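PDB 4JGI: cobalamin-binding protein from Desulfitobacterium hafniense, which binds methylcobalamin and probably carries the methyl group as the corrinoid protein of an O-demethylase system. Local coordinates for residues M11-E16 against G50-S55; M112-A115 against E119-D122. One frame throughout, in Å; residues are numbered along the deposited sequence.

Contact 1. Residues M11-E16 against G50-S55; sequences MSDLDE and GERFDS
Arg52 of helix 32-54 reaches across to Ser12 and Asp13, where helix 4-12 gives way to a turn with a Schellman motif at Leu14, forming a polar bridge between two helices in the helical part of the B12-binding protein. One nitrogen does all the bonding across the contact. NH1 of Arg52 donates to Ser12 OG at 3.0 Å. The same NH1 donates to Asp13 OD1 at 2.9 Å, a nearly straight bond (170° at the hydrogen) that is part of a salt bridge. Both acceptors lie almost in the guanidinium plane, where the N-H bonds point, whereas the carboxylate plane stands 86° to it. Asp13 therefore offers one oxygen, through its anti lone pair, and not the two-pronged grip of a coplanar pair. Ser12 OG also lies 3.4 Å from Arg52 CD, alongside the arginine chain. A long, flexible arginine suits this place because the backbones stay well apart, 8.2 Å between the CA atoms of Ser12 and Arg52; its chain bends at chi3 (73°) to present NH1. Replacing Arg52 by alanine would remove the guanidinium and probably leave Asp13 and Glu57 without their shared positive mate, and Ser12 OG without this donor. Arg52 NE is salt-bridged to Glu57, and Gln9 also bonds Asp13 OD1. Two acids, at NH1 and NE, thus bond the guanidinium and probably stabilise its positive charge and limit its rotation.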
# COMPACT_ATOMS: atom_id res chain seq x y z
N MET A 11 -7.59 -13.68 -7.80
CA MET A 11 -6.94 -12.34 -7.67
C MET A 11 -5.50 -12.45 -8.12
O MET A 11 -5.00 -11.66 -8.88
CB MET A 11 -7.06 -11.81 -6.29
CG MET A 11 -6.37 -10.47 -5.99
SD MET A 11 -7.25 -9.13 -6.92
CE MET A 11 -5.79 -8.24 -7.40
N SER A 12 -4.77 -13.45 -7.65
CA SER A 12 -3.41 -13.68 -8.09
C SER A 12 -3.28 -13.75 -9.60
O SER A 12 -2.30 -13.17 -10.16
CB SER A 12 -2.88 -14.97 -7.46
OG SER A 12 -1.56 -15.22 -7.88
N ASP A 13 -4.25 -14.44 -10.26
CA ASP A 13 -4.25 -14.61 -11.68
C ASP A 13 -4.77 -13.36 -12.43
O ASP A 13 -4.79 -13.34 -13.70
CB ASP A 13 -5.21 -15.79 -12.05
CG ASP A 13 -4.65 -17.13 -11.66
OD1 ASP A 13 -3.46 -17.27 -11.40
OD2 ASP A 13 -5.44 -18.11 -11.63
N LEU A 14 -5.28 -12.37 -11.69
CA LEU A 14 -5.87 -11.15 -12.29
C LEU A 14 -7.04 -11.53 -13.22
O LEU A 14 -7.18 -10.88 -14.31
CB LEU A 14 -4.83 -10.31 -13.00
CG LEU A 14 -3.71 -9.81 -12.10
CD1 LEU A 14 -2.63 -9.03 -12.86
CD2 LEU A 14 -4.30 -9.01 -10.98
N ASP A 15 -7.84 -12.53 -12.77
CA ASP A 15 -8.91 -13.19 -13.59
C ASP A 15 -10.22 -12.48 -13.24
O ASP A 15 -10.93 -12.87 -12.29
CB ASP A 15 -9.00 -14.69 -13.38
CG ASP A 15 -10.09 -15.37 -14.24
OD1 ASP A 15 -10.95 -14.71 -14.87
OD2 ASP A 15 -10.12 -16.62 -14.21
N GLU A 16 -10.55 -11.45 -14.04
CA GLU A 16 -11.70 -10.67 -13.75
C GLU A 16 -13.00 -11.44 -13.84
O GLU A 16 -13.97 -11.11 -13.12
CB GLU A 16 -11.74 -9.41 -14.63
CG GLU A 16 -10.83 -8.39 -14.11
CD GLU A 16 -11.18 -7.07 -14.71
OE1 GLU A 16 -10.72 -6.82 -15.89
OE2 GLU A 16 -11.96 -6.35 -14.01
N GLY A 50 2.29 -9.71 -5.96
CA GLY A 50 3.62 -9.25 -5.72
C GLY A 50 4.70 -10.29 -5.83
O GLY A 50 5.77 -10.00 -6.38
N GLU A 51 4.41 -11.50 -5.35
CA GLU A 51 5.38 -12.59 -5.45
C GLU A 51 5.68 -12.91 -6.95
O GLU A 51 6.81 -13.12 -7.36
CB GLU A 51 4.80 -13.84 -4.77
CG GLU A 51 4.82 -13.72 -3.26
CD GLU A 51 4.00 -14.77 -2.50
OE1 GLU A 51 3.46 -15.73 -3.10
OE2 GLU A 51 3.90 -14.63 -1.27
N ARG A 52 4.64 -12.88 -7.77
CA ARG A 52 4.73 -13.11 -9.21
C ARG A 52 5.43 -12.03 -10.02
O ARG A 52 6.06 -12.28 -11.06
CB ARG A 52 3.35 -13.50 -9.77
CG ARG A 52 2.78 -14.75 -9.14
CD ARG A 52 1.39 -15.06 -9.56
NE ARG A 52 1.30 -15.56 -10.92
CZ ARG A 52 0.14 -16.05 -11.41
NH1 ARG A 52 -0.96 -16.09 -10.64
NH2 ARG A 52 0.05 -16.49 -12.65
N PHE A 53 5.35 -10.80 -9.54
CA PHE A 53 6.17 -9.73 -10.05
C PHE A 53 7.66 -9.95 -9.66
O PHE A 53 8.52 -9.76 -10.51
CB PHE A 53 5.65 -8.41 -9.50
CG PHE A 53 6.47 -7.23 -9.90
CD1 PHE A 53 6.29 -6.65 -11.12
CD2 PHE A 53 7.51 -6.75 -9.09
CE1 PHE A 53 7.07 -5.58 -11.54
CE2 PHE A 53 8.29 -5.70 -9.47
CZ PHE A 53 8.09 -5.12 -10.70
N ASP A 54 7.89 -10.30 -8.42
CA ASP A 54 9.27 -10.43 -7.93
C ASP A 54 9.98 -11.58 -8.62
O ASP A 54 11.16 -11.48 -8.82
CB ASP A 54 9.35 -10.62 -6.40
CG ASP A 54 9.19 -9.28 -5.65
OD1 ASP A 54 9.25 -8.16 -6.27
OD2 ASP A 54 8.97 -9.36 -4.43
N SER A 55 9.24 -12.58 -9.08
CA SER A 55 9.81 -13.73 -9.82
C SER A 55 10.12 -13.40 -11.25
O SER A 55 10.85 -14.15 -11.90
CB SER A 55 8.83 -14.88 -9.75
OG SER A 55 7.74 -14.71 -10.73

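Contact 2. Residues M112-A115 against E119-D122; sequences MAEA and EVFD
Val120 of strand 119-122 packs against Ala113 and Glu114 of helix 104-115, inside the beta-alpha-beta unit that runs from strand 91-96 through this helix to the edge strand of the parallel sheet. One branch of the valine makes the apolar contact. Its CG2 lies 3.8 Å from Ala113 CB and 3.7 Å from Glu114 CG, and so touches adjacent residues of helix 104-115. A chi1 of 176° sends CG1 opposite the valine's backbone nitrogen and leaves CG2 to meet the helix. Alanine suits the buried helix position, since its single methyl lets helix and strand come close: the CA atoms of Ala113 and Val120 are 7.3 Å apart. A beta-branched valine suits the strand, where it presents a broad apolar surface toward the helix.

Glu114 has a double role. Extended beyond CG (chi2 -177°), it crosses Val120 at about a right angle, its methylene carbon covering the valine while its carboxylate continues past. There OE2 accepts from a water 3.0 Å away, which in turn accepts from Val120 N. A second water donates to Val120 O, but its distance to Glu114 OE2 is too short to be trusted, and that bridge is doubtful. The N-H of Val120 thus reaches the carboxylate through water, a role open to it on an outermost strand. On the flank facing strand 91-96, the backbones of Glu119 and Phe121 bond to that strand, while Asp122 is salt-bridged to Lys106 and Arg110 of helix 104-115. Small and branched apolar side chains at the interface, with solvated polar groups along the border, mark this as the helix-on-sheet packing of a right-handed beta-alpha-beta crossover in the Rossmann-like B12-binding fold.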
# COMPACT_ATOMS: atom_id res chain seq x y z
N MET A 112 -3.19 0.56 -4.46
CA MET A 112 -3.30 -0.71 -3.71
C MET A 112 -3.68 -0.45 -2.28
O MET A 112 -4.49 -1.17 -1.74
CB MET A 112 -2.03 -1.52 -3.80
CG MET A 112 -1.75 -2.00 -5.23
SD MET A 112 -0.18 -2.86 -5.10
CE MET A 112 -0.08 -3.65 -6.70
N ALA A 113 -3.11 0.59 -1.69
CA ALA A 113 -3.38 0.85 -0.27
C ALA A 113 -4.81 1.31 -0.04
O ALA A 113 -5.50 0.87 0.89
CB ALA A 113 -2.40 1.92 0.23
N GLU A 114 -5.31 2.18 -0.93
CA GLU A 114 -6.69 2.65 -0.93
C GLU A 114 -7.67 1.44 -1.11
O GLU A 114 -8.62 1.35 -0.39
CB GLU A 114 -6.92 3.80 -1.95
CG GLU A 114 -6.30 5.08 -1.45
CD GLU A 114 -6.54 6.32 -2.38
OE1 GLU A 114 -6.65 6.11 -3.63
OE2 GLU A 114 -6.59 7.49 -1.87
N ALA A 115 -7.34 0.56 -2.02
CA ALA A 115 -8.15 -0.61 -2.27
C ALA A 115 -8.10 -1.61 -1.12
O ALA A 115 -8.97 -2.47 -1.05
CB ALA A 115 -7.69 -1.30 -3.54
N GLU A 119 -6.86 4.82 4.62
CA GLU A 119 -7.09 6.24 4.28
C GLU A 119 -5.72 6.84 3.97
O GLU A 119 -4.82 6.82 4.84
CB GLU A 119 -7.73 6.98 5.40
CG GLU A 119 -7.91 8.46 5.09
CD GLU A 119 -8.76 9.21 6.11
OE1 GLU A 119 -8.77 8.80 7.28
OE2 GLU A 119 -9.34 10.28 5.71
N VAL A 120 -5.49 7.25 2.72
CA VAL A 120 -4.22 7.65 2.28
C VAL A 120 -4.26 9.18 2.05
O VAL A 120 -5.10 9.70 1.26
CB VAL A 120 -3.81 6.88 1.01
CG1 VAL A 120 -2.48 7.40 0.51
CG2 VAL A 120 -3.77 5.35 1.26
N PHE A 121 -3.36 9.87 2.71
CA PHE A 121 -3.13 11.30 2.51
C PHE A 121 -1.90 11.47 1.59
O PHE A 121 -0.75 11.38 2.03
CB PHE A 121 -2.93 12.02 3.81
CG PHE A 121 -4.06 11.84 4.78
CD1 PHE A 121 -4.15 10.76 5.62
CD2 PHE A 121 -5.10 12.81 4.83
CE1 PHE A 121 -5.21 10.59 6.49
CE2 PHE A 121 -6.19 12.64 5.68
CZ PHE A 121 -6.21 11.52 6.53
N ASP A 122 -2.20 11.60 0.29
CA ASP A 122 -1.18 11.78 -0.71
C ASP A 122 -0.74 13.20 -0.86
O ASP A 122 -1.56 14.06 -1.26
CB ASP A 122 -1.66 11.17 -2.03
CG ASP A 122 -0.70 11.38 -3.17
OD1 ASP A 122 0.52 11.47 -2.93
OD2 ASP A 122 -1.21 11.34 -4.34
O HOH W 1 -7.84 7.43 0.89
O HOH W 2 -5.02 9.43 -1.73

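How the contacts relate
Contact 1 joins two helices in the N-terminal helical region, and contact 2 packs a helix on the edge strand of the Rossmann-like region; the two share no element. Both are partly buried, but contact 2 lies deeper, its centre about 7 Å from the chain centre against about 15 Å for contact 1. At residues 11-16 and 50-55 charge spans a wide gap through direct bonds, whereas at 112-115 and 119-122 close apolar packing comes first and the polar link is made by water. Helix 60-77 is touched by side chains from both: Leu14 in contact 1, Met112, Glu114 and Ala115 in contact 2. The side chain of Ala113 is about 8 Å from the bound cobalamin, that of Arg52 about 12 Å.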